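Side-chain contacts in putative aspartate aminotransferase (Thermus thermophilus, PDB 1IUG), which probably acts as a pyridoxal 5'-phosphate-dependent class-V aminotransferase, transferring amino groups from amino acids such as aspartate to 2-oxo acids: residues A[45-50]-A[177-182]; A[69-74]-A[200-205]; A[79-84]-A[115-120]; A[125-130]-A[138-143]; A[146-149]-A[155-158]. One frame throughout, in Å; residues are numbered along the deposited sequence.

In the fold
Every residue touching across contacts 1 and 4 is buried, whereas contacts 2, 3 and 5 each include a partly exposed one: Arg205, Lys119 and Lys148. Contact 1 is centred about 11 Å from the chain centre; contact 2 is the farthest from that centre, at about 21 Å. Four contacts reach the same seven-stranded sheet, and contact 2 joins two helices beside it. Contacts 4 and 5 share helix 140-150, which packs on neighbouring strands 124-128 and 155-159, while contact 3 holds the next strand, 77-82, against a loop. Contacts 1 and 3 are apolar across the interface; contact 2 adds a bridging water, contact 4 a backbone bond and a CH-pi contact, contact 5 a lysine end against a valine methyl.

Contact 1 (A[45-50]-A[177-182]); sequences EAFRTE and DAAASG
Phe47 meets Ser181 and Ala179 through carbon alone, and the shortest sound polar bond within the two segments lies next to that meeting: Arg48 N donates to Glu45 O at 3.1 Å. This bond marks the last turn of helix 30-47, since Arg48 is the first residue to leave helical geometry, with a phi of 62°. The turn sets Phe47 facing the strand, and its ring approaches obliquely. Atom CZ of Phe47 reaches CB of Ser181 at 3.8 Å, and CE2 of Phe47 reaches CB of Ala179 at 4.0 Å. Two adjacent ring carbons thus meet the CB atoms of two alternate residues on one face of the strand. The backbone turns CB of Ser181 toward the ring, while OG, anti to the backbone N (chi1 -171°), makes a weak hydrogen bond to Met160 O. The ring also touches Ala197 on the adjacent strand 193-198. Ala178 and Ala180 between and beside these residues meet helix 60-71 instead, which shows that the sheet is covered on both faces. Such a helix–sheet–helix sandwich is characteristic of the large domain of fold-type I pyridoxal-phosphate enzymes, to which class-V aminotransferases belong.

Contact 2 (A[69-74]-A[200-205]); sequences KNLFAP and PRALER
Apolar packing comes from one branch of Leu71 laid against Ala202. CD2 of Leu71 lies 4.2 Å from CB of Ala202, and nearer still, 3.8 Å, to the carbonyl O of Ala202, so the methyl touches backbone as well as side chain. With CG anti to the carbonyl carbon (chi1 -73°), Leu71 carries CD2 across to the helix, while its other methyl, CD1, packs on Ala178.

Polar linkage across the segments is indirect. One water lies 2.7 Å from Leu71 O and 2.6 Å from Arg205 O, bridging two carbonyl oxygens, which both accept and so could not bond each other directly. Arg205 O belongs to the first residue beyond helix 200-204, whose last turn is closed by a weak bond from Arg205 N to Ala202 O at 3.1 Å.

Among the charged groups, NH1 of Arg205 stands 3.9 Å above the guanidinium plane of Arg201, displaced toward its rim. Acceptors nearby probably make this pairing tolerable: Arg201 NH1 forms a salt bridge with Asp177 OD1 and a bond to Gly154 O, and Arg205 NH2 binds Glu153 O.

In the fold, the contact joins the C-terminal end of helix 60-71 to helix 200-204, which directly follows strand 193-198. Phe72 and Arg201, one from each segment, both touch Leu155 on strand 155-159.

Contact 3 (A[79-84]-A[115-120]); sequences LVPVYG and EDVAKE
The ring of Pro81 touches Val117, and no aromatic or other planar side-chain group takes part across these segments. CG of Pro81 comes 4.2 Å from CG1 of Val117, and the same ring also meets Leu125 and Leu127 of strand 124-128 and Pro112 of a loop. The phenol of Tyr83 works beyond the contact, its OH bonded to Val128 O. Strand 77-82 belongs to the parallel part of the sheet in a fold-type I aminotransferase domain, and segment 115-120 is a loop that covers one of its faces here. Alternation supports this reading: Leu79 and Pro81 point at the loop, whereas Val80 between them faces away and touches Tyr91 of helix 85-96.

Leu79 carries most of the packing. Its CG stands anti to the backbone N (chi1 179°), which lifts CD2 to the loop, where it lies 3.9 Å from CA of Val117 and 4.1 Å from CB of Val117. The aliphatic part of Lys119 flanks the same methyl, with CG of Lys119 4.3 Å from CD2 of Leu79. An inverse gamma turn centred on Ala118 brings Val117 and Lys119 round to the one leucine, with a weak bond from Lys119 N to Val117 O. The lysine chain then folds back over its own loop, and NZ of Lys119 donates to O of Asp116 at 2.9 Å, with a C=O...N angle of 162°.

Contact 4 (A[125-130]-A[138-143]); sequences LLLVHS and ADLPAL
Leu140 lays its CD2 methyl over one face of the His129 ring, 3.6 Å from the ring centroid and 16° off the normal, which makes a CH-pi contact. At the ring's edge, near its plane, is the carbonyl O of Ala138, 3.5 Å from ND1 of His129. The other methyl of the same leucine, CD1, lies 3.9 Å from CD1 of Leu127, the two side chains sliding past each other in opposite directions. CD1 of Leu127 also reaches CB of Leu143 at 3.8 Å. With alanine at His129 the ring is gone, and the CD2 methyl of Leu140 is likely to face a gap and be freer to turn.

The backbone positions this first shell. Ala138 N donates to His129 O at 2.9 Å, with an N-H...O angle of 163°. Asp139 is the N-cap residue of helix 140-150; Leu140 and Leu143, three residues apart on the helix, both point to the strand, and Leu143 N bonds Asp139 O in its first turn. Farther out, Leu125 and Leu127 pair with strand 155-159. The His129–Ala138 bond continues the small antiparallel hairpin of strands 130-131 and 136-137, an excursion between strand 124-128 and its following helix in a beta-alpha unit.

Contact 5 (A[146-149]-A[155-158]); sequences AFKE and LVGA
Leu155 meets Phe147 by its backbone: the carbonyl O of Leu155 lies 4.0 Å from CE2 of Phe147, oblique to the ring. The carbonyl that Phe147 touches is also paired with Leu125 N of the next strand, while the leucine side chain points away from helix 140-150 and meets Arg201 of helix 200-204.

Val156 comes next and carries the side-chain contact. One methyl, CG2, receives two residues of the helix, CD2 of Phe147 at 3.9 Å and the end of Lys148. The phenylalanine reaches the strand because CG stands anti to the backbone N (chi1 177°), directing the ring from the helix toward the sheet; the ring and the valine slide past each other in opposite directions. Lys148 takes another path. Its chain is bent at chi2 and at a nearly eclipsed chi4 (1°), which makes the exact place of NZ less certain, and it crosses the valine obliquely, with CE of Lys148 4.1 Å from CG2 of Val156. Contact with a methyl cannot satisfy the ammonium charge, and the long, weak ion pair from Lys148 NZ to Asp177 OD2 probably does part of the work. The same OD2 accepts from Val156 N, tying the strand backbone beside that methyl.

Gly157 continues the strand by backbone pairing with Leu125 and Leu127, and Ala158 pairs with Ala178 on the other flank. Strands 124-128 and 155-159 are thus parallel neighbours joined through helix 140-150, whose Phe147 packs back on the second strand: a beta-alpha-beta crossover.

Contact 1 (A[45-50]-A[177-182])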
# COMPACT_ATOMS: atom_id res chain seq x y z
N GLU A 45 19.52 -3.22 10.08
CA GLU A 45 20.07 -3.12 11.43
C GLU A 45 18.97 -3.33 12.47
O GLU A 45 19.18 -4.00 13.47
CB GLU A 45 20.69 -1.75 11.67
CG GLU A 45 21.93 -1.44 10.87
CD GLU A 45 22.48 -0.05 11.19
OE1 GLU A 45 22.38 0.38 12.36
OE2 GLU A 45 23.00 0.61 10.26
N ALA A 46 17.82 -2.72 12.22
CA ALA A 46 16.68 -2.82 13.13
C ALA A 46 16.23 -4.27 13.33
O ALA A 46 15.90 -4.67 14.44
CB ALA A 46 15.51 -1.98 12.61
N PHE A 47 16.25 -5.05 12.25
CA PHE A 47 15.85 -6.46 12.31
C PHE A 47 16.95 -7.40 12.82
O PHE A 47 16.67 -8.55 13.15
CB PHE A 47 15.37 -6.94 10.94
CG PHE A 47 13.90 -6.73 10.69
CD1 PHE A 47 13.47 -5.77 9.78
CD2 PHE A 47 12.95 -7.51 11.34
CE1 PHE A 47 12.12 -5.60 9.52
CE2 PHE A 47 11.60 -7.35 11.09
CZ PHE A 47 11.18 -6.39 10.17
N ARG A 48 18.19 -6.92 12.85
CA ARG A 48 19.33 -7.72 13.31
C ARG A 48 19.48 -8.92 12.39
O ARG A 48 19.30 -10.06 12.81
CB ARG A 48 19.09 -8.23 14.74
CG ARG A 48 18.96 -7.18 15.83
CD ARG A 48 20.19 -6.32 15.98
NE ARG A 48 20.13 -5.52 17.20
CZ ARG A 48 20.12 -6.01 18.44
NH1 ARG A 48 20.17 -7.33 18.64
NH2 ARG A 48 20.05 -5.19 19.48
N THR A 49 19.76 -8.66 11.12
CA THR A 49 19.93 -9.74 10.16
C THR A 49 21.05 -9.44 9.17
O THR A 49 21.41 -8.29 8.95
CB THR A 49 18.62 -10.05 9.38
OG1 THR A 49 18.84 -11.14 8.47
CG2 THR A 49 18.15 -8.84 8.59
N GLU A 50 21.62 -10.50 8.61
CA GLU A 50 22.67 -10.37 7.62
C GLU A 50 21.98 -10.48 6.26
O GLU A 50 22.62 -10.35 5.22
CB GLU A 50 23.69 -11.49 7.79
CG GLU A 50 25.09 -11.15 7.30
CD GLU A 50 25.75 -10.06 8.14
OE1 GLU A 50 25.84 -10.23 9.37
OE2 GLU A 50 26.16 -9.03 7.55
N ASP A 177 13.72 -17.35 10.51
CA ASP A 177 14.17 -17.23 9.13
C ASP A 177 13.61 -16.03 8.39
O ASP A 177 14.28 -15.44 7.55
CB ASP A 177 13.85 -18.52 8.37
CG ASP A 177 14.49 -19.73 8.99
OD1 ASP A 177 15.73 -19.83 8.94
OD2 ASP A 177 13.77 -20.58 9.57
N ALA A 178 12.37 -15.66 8.71
CA ALA A 178 11.73 -14.52 8.07
C ALA A 178 10.76 -13.83 9.01
O ALA A 178 10.18 -14.47 9.89
CB ALA A 178 11.01 -14.97 6.79
N ALA A 179 10.58 -12.53 8.81
CA ALA A 179 9.69 -11.76 9.66
C ALA A 179 8.97 -10.67 8.89
O ALA A 179 9.44 -10.22 7.84
CB ALA A 179 10.47 -11.16 10.82
N ALA A 180 7.82 -10.25 9.41
CA ALA A 180 7.03 -9.20 8.79
C ALA A 180 6.71 -8.13 9.83
O ALA A 180 6.53 -8.43 11.01
CB ALA A 180 5.74 -9.76 8.20
N SER A 181 6.69 -6.88 9.39
CA SER A 181 6.36 -5.76 10.25
C SER A 181 5.69 -4.69 9.40
O SER A 181 5.56 -4.84 8.19
CB SER A 181 7.62 -5.20 10.92
OG SER A 181 7.26 -4.25 11.91
N GLY A 182 5.25 -3.62 10.06
CA GLY A 182 4.59 -2.53 9.37
C GLY A 182 5.09 -1.18 9.85
O GLY A 182 5.89 -1.10 10.78

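Contact 2 (A[69-74]-A[200-205])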
# COMPACT_ATOMS: atom_id res chain seq x y z
N LYS A 69 3.48 -16.77 1.14
CA LYS A 69 3.42 -17.13 -0.27
C LYS A 69 4.79 -17.42 -0.89
O LYS A 69 4.93 -18.33 -1.70
CB LYS A 69 2.81 -15.98 -1.09
CG LYS A 69 1.30 -15.78 -0.99
CD LYS A 69 0.54 -17.00 -1.45
CE LYS A 69 -0.96 -16.80 -1.38
NZ LYS A 69 -1.36 -15.45 -0.90
N ASN A 70 5.78 -16.61 -0.54
CA ASN A 70 7.11 -16.75 -1.11
C ASN A 70 8.07 -17.73 -0.46
O ASN A 70 9.19 -17.90 -0.94
CB ASN A 70 7.76 -15.37 -1.25
CG ASN A 70 7.09 -14.51 -2.30
OD1 ASN A 70 7.59 -14.38 -3.42
ND2 ASN A 70 5.95 -13.92 -1.95
N LEU A 71 7.66 -18.35 0.64
CA LEU A 71 8.51 -19.31 1.34
C LEU A 71 7.91 -20.70 1.41
O LEU A 71 8.60 -21.67 1.71
CB LEU A 71 8.83 -18.83 2.75
CG LEU A 71 9.83 -17.67 2.84
CD1 LEU A 71 9.95 -17.21 4.27
CD2 LEU A 71 11.18 -18.09 2.28
N PHE A 72 6.62 -20.80 1.12
CA PHE A 72 5.92 -22.08 1.16
C PHE A 72 5.12 -22.30 -0.12
O PHE A 72 4.40 -21.40 -0.58
CB PHE A 72 5.00 -22.15 2.38
CG PHE A 72 5.72 -21.99 3.70
CD1 PHE A 72 5.71 -20.76 4.36
CD2 PHE A 72 6.41 -23.06 4.26
CE1 PHE A 72 6.40 -20.60 5.57
CE2 PHE A 72 7.09 -22.91 5.47
CZ PHE A 72 7.09 -21.67 6.12
N ALA A 73 5.29 -23.48 -0.72
CA ALA A 73 4.57 -23.83 -1.94
C ALA A 73 3.28 -24.56 -1.55
O ALA A 73 3.17 -25.09 -0.45
CB ALA A 73 5.44 -24.72 -2.82
N PRO A 74 2.28 -24.56 -2.45
CA PRO A 74 1.00 -25.22 -2.19
C PRO A 74 1.17 -26.70 -1.83
O PRO A 74 1.96 -27.41 -2.44
CB PRO A 74 0.26 -25.07 -3.52
CG PRO A 74 0.79 -23.77 -4.04
CD PRO A 74 2.26 -23.90 -3.77
N PRO A 200 19.64 -14.92 5.47
CA PRO A 200 20.39 -15.54 4.36
C PRO A 200 19.82 -16.93 4.05
O PRO A 200 19.68 -17.31 2.89
CB PRO A 200 21.81 -15.62 4.92
CG PRO A 200 21.88 -14.39 5.78
CD PRO A 200 20.56 -14.43 6.51
N ARG A 201 19.45 -17.64 5.11
CA ARG A 201 18.87 -18.97 5.04
C ARG A 201 17.61 -18.92 4.17
O ARG A 201 17.47 -19.69 3.21
CB ARG A 201 18.51 -19.39 6.48
CG ARG A 201 18.69 -20.85 6.89
CD ARG A 201 17.85 -21.82 6.09
NE ARG A 201 17.70 -23.10 6.80
CZ ARG A 201 16.72 -23.37 7.67
NH1 ARG A 201 15.80 -22.46 7.95
NH2 ARG A 201 16.65 -24.57 8.22
N ALA A 202 16.72 -17.98 4.47
CA ALA A 202 15.46 -17.81 3.74
C ALA A 202 15.64 -17.37 2.29
O ALA A 202 14.87 -17.76 1.42
CB ALA A 202 14.56 -16.83 4.48
N LEU A 203 16.67 -16.57 2.03
CA LEU A 203 16.96 -16.08 0.68
C LEU A 203 17.24 -17.21 -0.31
O LEU A 203 16.85 -17.13 -1.48
CB LEU A 203 18.12 -15.08 0.71
CG LEU A 203 17.85 -13.73 1.37
CD1 LEU A 203 19.14 -12.95 1.54
CD2 LEU A 203 16.84 -12.93 0.55
N GLU A 204 17.90 -18.27 0.16
CA GLU A 204 18.24 -19.41 -0.69
C GLU A 204 17.04 -20.35 -0.88
O GLU A 204 17.01 -21.14 -1.81
CB GLU A 204 19.39 -20.21 -0.07
CG GLU A 204 20.65 -19.40 0.17
CD GLU A 204 21.71 -20.19 0.91
OE1 GLU A 204 22.78 -20.47 0.31
OE2 GLU A 204 21.49 -20.52 2.10
N ARG A 205 16.07 -20.23 0.02
CA ARG A 205 14.86 -21.06 0.02
C ARG A 205 13.68 -20.38 -0.68
O ARG A 205 12.57 -20.93 -0.69
CB ARG A 205 14.47 -21.35 1.48
CG ARG A 205 15.53 -22.07 2.31
CD ARG A 205 15.87 -23.43 1.74
NE ARG A 205 14.77 -24.36 1.95
CZ ARG A 205 14.49 -24.95 3.12
NH1 ARG A 205 15.24 -24.72 4.18
NH2 ARG A 205 13.42 -25.73 3.22
O HOH W 1 11.08 -22.28 0.88

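Contact 3 (A[79-84]-A[115-120])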
# COMPACT_ATOMS: atom_id res chain seq x y z
N LEU A 79 2.73 -25.57 10.69
CA LEU A 79 2.15 -25.54 12.02
C LEU A 79 1.88 -24.08 12.41
O LEU A 79 2.79 -23.25 12.38
CB LEU A 79 3.11 -26.21 13.00
CG LEU A 79 2.77 -26.31 14.48
CD1 LEU A 79 1.39 -26.90 14.66
CD2 LEU A 79 3.82 -27.16 15.17
N VAL A 80 0.63 -23.78 12.74
CA VAL A 80 0.24 -22.42 13.12
C VAL A 80 -0.52 -22.36 14.45
O VAL A 80 -1.70 -22.73 14.52
CB VAL A 80 -0.66 -21.77 12.03
CG1 VAL A 80 -1.04 -20.35 12.43
CG2 VAL A 80 0.05 -21.78 10.68
N PRO A 81 0.16 -21.93 15.52
CA PRO A 81 -0.48 -21.82 16.84
C PRO A 81 -1.38 -20.59 16.82
O PRO A 81 -1.01 -19.56 16.26
CB PRO A 81 0.71 -21.59 17.78
CG PRO A 81 1.86 -22.20 17.04
CD PRO A 81 1.61 -21.75 15.64
N VAL A 82 -2.56 -20.71 17.42
CA VAL A 82 -3.49 -19.59 17.46
C VAL A 82 -3.81 -19.23 18.90
O VAL A 82 -4.28 -20.06 19.68
CB VAL A 82 -4.78 -19.89 16.66
CG1 VAL A 82 -5.76 -18.73 16.77
CG2 VAL A 82 -4.43 -20.14 15.21
N TYR A 83 -3.53 -17.98 19.26
CA TYR A 83 -3.75 -17.48 20.61
C TYR A 83 -4.17 -16.01 20.60
O TYR A 83 -4.04 -15.31 21.61
CB TYR A 83 -2.48 -17.67 21.45
CG TYR A 83 -1.19 -17.35 20.72
CD1 TYR A 83 -0.50 -16.16 20.98
CD2 TYR A 83 -0.67 -18.23 19.78
CE1 TYR A 83 0.69 -15.87 20.31
CE2 TYR A 83 0.52 -17.94 19.10
CZ TYR A 83 1.19 -16.76 19.37
OH TYR A 83 2.36 -16.49 18.70
N GLY A 84 -4.68 -15.56 19.46
CA GLY A 84 -5.11 -14.18 19.35
C GLY A 84 -5.59 -13.84 17.97
O GLY A 84 -5.57 -14.68 17.07
N GLU A 115 7.36 -27.18 23.92
CA GLU A 115 7.06 -28.61 23.80
C GLU A 115 5.89 -28.87 22.86
O GLU A 115 5.77 -29.96 22.29
CB GLU A 115 6.75 -29.21 25.18
CG GLU A 115 7.66 -28.75 26.31
CD GLU A 115 7.21 -27.43 26.91
OE1 GLU A 115 6.07 -27.36 27.41
OE2 GLU A 115 8.01 -26.47 26.90
N ASP A 116 5.02 -27.88 22.70
CA ASP A 116 3.86 -28.03 21.83
C ASP A 116 4.19 -27.98 20.35
O ASP A 116 3.48 -28.57 19.53
CB ASP A 116 2.81 -26.96 22.16
CG ASP A 116 2.28 -27.07 23.58
OD1 ASP A 116 2.47 -28.12 24.23
OD2 ASP A 116 1.65 -26.10 24.05
N VAL A 117 5.26 -27.28 20.00
CA VAL A 117 5.67 -27.16 18.60
C VAL A 117 6.80 -28.11 18.22
O VAL A 117 7.25 -28.12 17.07
CB VAL A 117 6.06 -25.71 18.23
CG1 VAL A 117 4.87 -24.78 18.46
CG2 VAL A 117 7.28 -25.25 19.04
N ALA A 118 7.26 -28.91 19.18
CA ALA A 118 8.33 -29.87 18.92
C ALA A 118 7.73 -31.10 18.22
O ALA A 118 7.69 -32.19 18.79
CB ALA A 118 9.02 -30.26 20.23
N LYS A 119 7.23 -30.89 17.01
CA LYS A 119 6.60 -31.92 16.18
C LYS A 119 7.43 -32.14 14.93
O LYS A 119 7.80 -31.18 14.25
CB LYS A 119 5.24 -31.43 15.67
CG LYS A 119 4.09 -31.18 16.63
CD LYS A 119 3.68 -32.39 17.41
CE LYS A 119 2.49 -32.07 18.31
NZ LYS A 119 2.02 -30.65 18.18
N GLU A 120 7.66 -33.40 14.56
CA GLU A 120 8.40 -33.69 13.34
C GLU A 120 7.40 -33.83 12.18
O GLU A 120 6.25 -34.22 12.40
CB GLU A 120 9.23 -34.97 13.49
CG GLU A 120 8.42 -36.19 13.90
CD GLU A 120 9.25 -37.47 13.92
OE1 GLU A 120 10.40 -37.44 14.41
OE2 GLU A 120 8.74 -38.51 13.45

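Contact 4 (A[125-130]-A[138-143])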
# COMPACT_ATOMS: atom_id res chain seq x y z
N LEU A 125 6.81 -23.23 10.61
CA LEU A 125 6.12 -22.77 11.81
C LEU A 125 5.91 -21.26 11.67
O LEU A 125 6.83 -20.53 11.27
CB LEU A 125 6.96 -23.05 13.06
CG LEU A 125 6.46 -22.46 14.38
CD1 LEU A 125 5.14 -23.09 14.80
CD2 LEU A 125 7.51 -22.65 15.46
N LEU A 126 4.69 -20.80 11.93
CA LEU A 126 4.38 -19.38 11.84
C LEU A 126 4.03 -18.90 13.23
O LEU A 126 3.14 -19.46 13.89
CB LEU A 126 3.23 -19.13 10.87
CG LEU A 126 3.46 -19.54 9.42
CD1 LEU A 126 2.20 -19.27 8.60
CD2 LEU A 126 4.65 -18.77 8.84
N LEU A 127 4.73 -17.87 13.69
CA LEU A 127 4.50 -17.34 15.03
C LEU A 127 4.29 -15.83 15.06
O LEU A 127 4.83 -15.10 14.23
CB LEU A 127 5.70 -17.67 15.93
CG LEU A 127 6.03 -19.14 16.21
CD1 LEU A 127 7.45 -19.24 16.76
CD2 LEU A 127 5.02 -19.73 17.19
N VAL A 128 3.49 -15.39 16.02
CA VAL A 128 3.24 -13.97 16.22
C VAL A 128 4.03 -13.61 17.49
O VAL A 128 3.74 -14.12 18.57
CB VAL A 128 1.74 -13.65 16.40
CG1 VAL A 128 1.55 -12.19 16.78
CG2 VAL A 128 1.00 -13.94 15.11
N HIS A 129 5.07 -12.80 17.31
CA HIS A 129 5.94 -12.40 18.41
C HIS A 129 5.16 -11.64 19.50
O HIS A 129 5.15 -12.04 20.66
CB HIS A 129 7.09 -11.54 17.88
CG HIS A 129 8.23 -11.39 18.84
ND1 HIS A 129 8.25 -12.01 20.07
CD2 HIS A 129 9.39 -10.70 18.74
CE1 HIS A 129 9.37 -11.71 20.69
NE2 HIS A 129 10.08 -10.91 19.91
N SER A 130 4.51 -10.56 19.10
CA SER A 130 3.72 -9.75 20.01
C SER A 130 2.27 -9.79 19.53
O SER A 130 1.93 -9.21 18.49
CB SER A 130 4.25 -8.32 20.05
OG SER A 130 3.40 -7.48 20.80
N ALA A 138 5.25 -13.94 22.89
CA ALA A 138 5.69 -15.32 22.75
C ALA A 138 7.20 -15.42 22.91
O ALA A 138 7.93 -14.48 22.59
CB ALA A 138 5.27 -15.87 21.40
N ASP A 139 7.67 -16.56 23.43
CA ASP A 139 9.10 -16.81 23.62
C ASP A 139 9.65 -17.33 22.30
O ASP A 139 9.89 -18.52 22.13
CB ASP A 139 9.31 -17.84 24.73
CG ASP A 139 10.74 -17.86 25.25
OD1 ASP A 139 11.66 -17.36 24.57
OD2 ASP A 139 10.94 -18.39 26.37
N LEU A 140 9.86 -16.40 21.37
CA LEU A 140 10.34 -16.70 20.03
C LEU A 140 11.57 -17.61 19.90
O LEU A 140 11.51 -18.62 19.20
CB LEU A 140 10.56 -15.39 19.26
CG LEU A 140 10.00 -15.30 17.84
CD1 LEU A 140 8.52 -15.63 17.84
CD2 LEU A 140 10.23 -13.90 17.31
N PRO A 141 12.69 -17.27 20.57
CA PRO A 141 13.89 -18.11 20.47
C PRO A 141 13.67 -19.55 20.91
O PRO A 141 14.13 -20.48 20.24
CB PRO A 141 14.88 -17.39 21.40
CG PRO A 141 14.42 -15.97 21.37
CD PRO A 141 12.93 -16.13 21.47
N ALA A 142 12.97 -19.72 22.03
CA ALA A 142 12.69 -21.04 22.58
C ALA A 142 11.75 -21.85 21.69
O ALA A 142 11.92 -23.06 21.53
CB ALA A 142 12.12 -20.93 23.99
N LEU A 143 10.76 -21.18 21.11
CA LEU A 143 9.81 -21.86 20.22
C LEU A 143 10.50 -22.27 18.93
O LEU A 143 10.33 -23.39 18.46
CB LEU A 143 8.63 -20.94 19.91
CG LEU A 143 7.69 -20.64 21.08
CD1 LEU A 143 6.69 -19.58 20.66
CD2 LEU A 143 6.99 -21.91 21.52

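Contact 5 (A[146-149]-A[155-158])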
# COMPACT_ATOMS: atom_id res chain seq x y z
N ALA A 146 13.02 -25.33 19.34
CA ALA A 146 12.33 -26.57 19.72
C ALA A 146 11.78 -27.17 18.42
O ALA A 146 11.85 -28.38 18.21
CB ALA A 146 11.20 -26.27 20.69
N PHE A 147 11.27 -26.30 17.55
CA PHE A 147 10.73 -26.72 16.26
C PHE A 147 11.86 -27.17 15.32
O PHE A 147 11.72 -28.15 14.60
CB PHE A 147 9.95 -25.55 15.62
CG PHE A 147 9.41 -25.85 14.25
CD1 PHE A 147 8.24 -26.58 14.09
CD2 PHE A 147 10.08 -25.40 13.11
CE1 PHE A 147 7.73 -26.85 12.83
CE2 PHE A 147 9.58 -25.67 11.84
CZ PHE A 147 8.40 -26.40 11.70
N LYS A 148 12.97 -26.43 15.34
CA LYS A 148 14.14 -26.73 14.51
C LYS A 148 14.79 -28.08 14.86
O LYS A 148 15.37 -28.73 13.99
CB LYS A 148 15.20 -25.63 14.66
CG LYS A 148 14.99 -24.34 13.86
CD LYS A 148 14.94 -24.60 12.37
CE LYS A 148 14.77 -23.31 11.56
NZ LYS A 148 14.68 -22.06 12.36
N GLU A 149 14.73 -28.46 16.13
CA GLU A 149 15.31 -29.72 16.59
C GLU A 149 14.64 -30.91 15.91
O GLU A 149 15.30 -31.89 15.56
CB GLU A 149 15.18 -29.88 18.10
CG GLU A 149 16.24 -29.14 18.91
CD GLU A 149 16.15 -29.40 20.41
OE1 GLU A 149 15.52 -30.41 20.81
OE2 GLU A 149 16.72 -28.60 21.18
N LEU A 155 11.30 -23.99 8.25
CA LEU A 155 11.41 -22.53 8.27
C LEU A 155 10.50 -21.94 9.34
O LEU A 155 9.39 -22.42 9.54
CB LEU A 155 11.04 -21.94 6.91
CG LEU A 155 11.98 -22.18 5.72
CD1 LEU A 155 11.25 -21.84 4.44
CD2 LEU A 155 13.24 -21.35 5.86
N VAL A 156 10.99 -20.91 10.02
CA VAL A 156 10.21 -20.23 11.05
C VAL A 156 9.94 -18.79 10.62
O VAL A 156 10.87 -17.98 10.51
CB VAL A 156 10.94 -20.23 12.42
CG1 VAL A 156 10.12 -19.48 13.46
CG2 VAL A 156 11.21 -21.66 12.87
N GLY A 157 8.68 -18.50 10.32
CA GLY A 157 8.28 -17.16 9.91
C GLY A 157 7.63 -16.46 11.10
O GLY A 157 6.88 -17.08 11.85
N ALA A 158 7.91 -15.17 11.27
CA ALA A 158 7.35 -14.45 12.41
C ALA A 158 6.71 -13.10 12.11
O ALA A 158 7.13 -12.37 11.22
CB ALA A 158 8.40 -14.28 13.49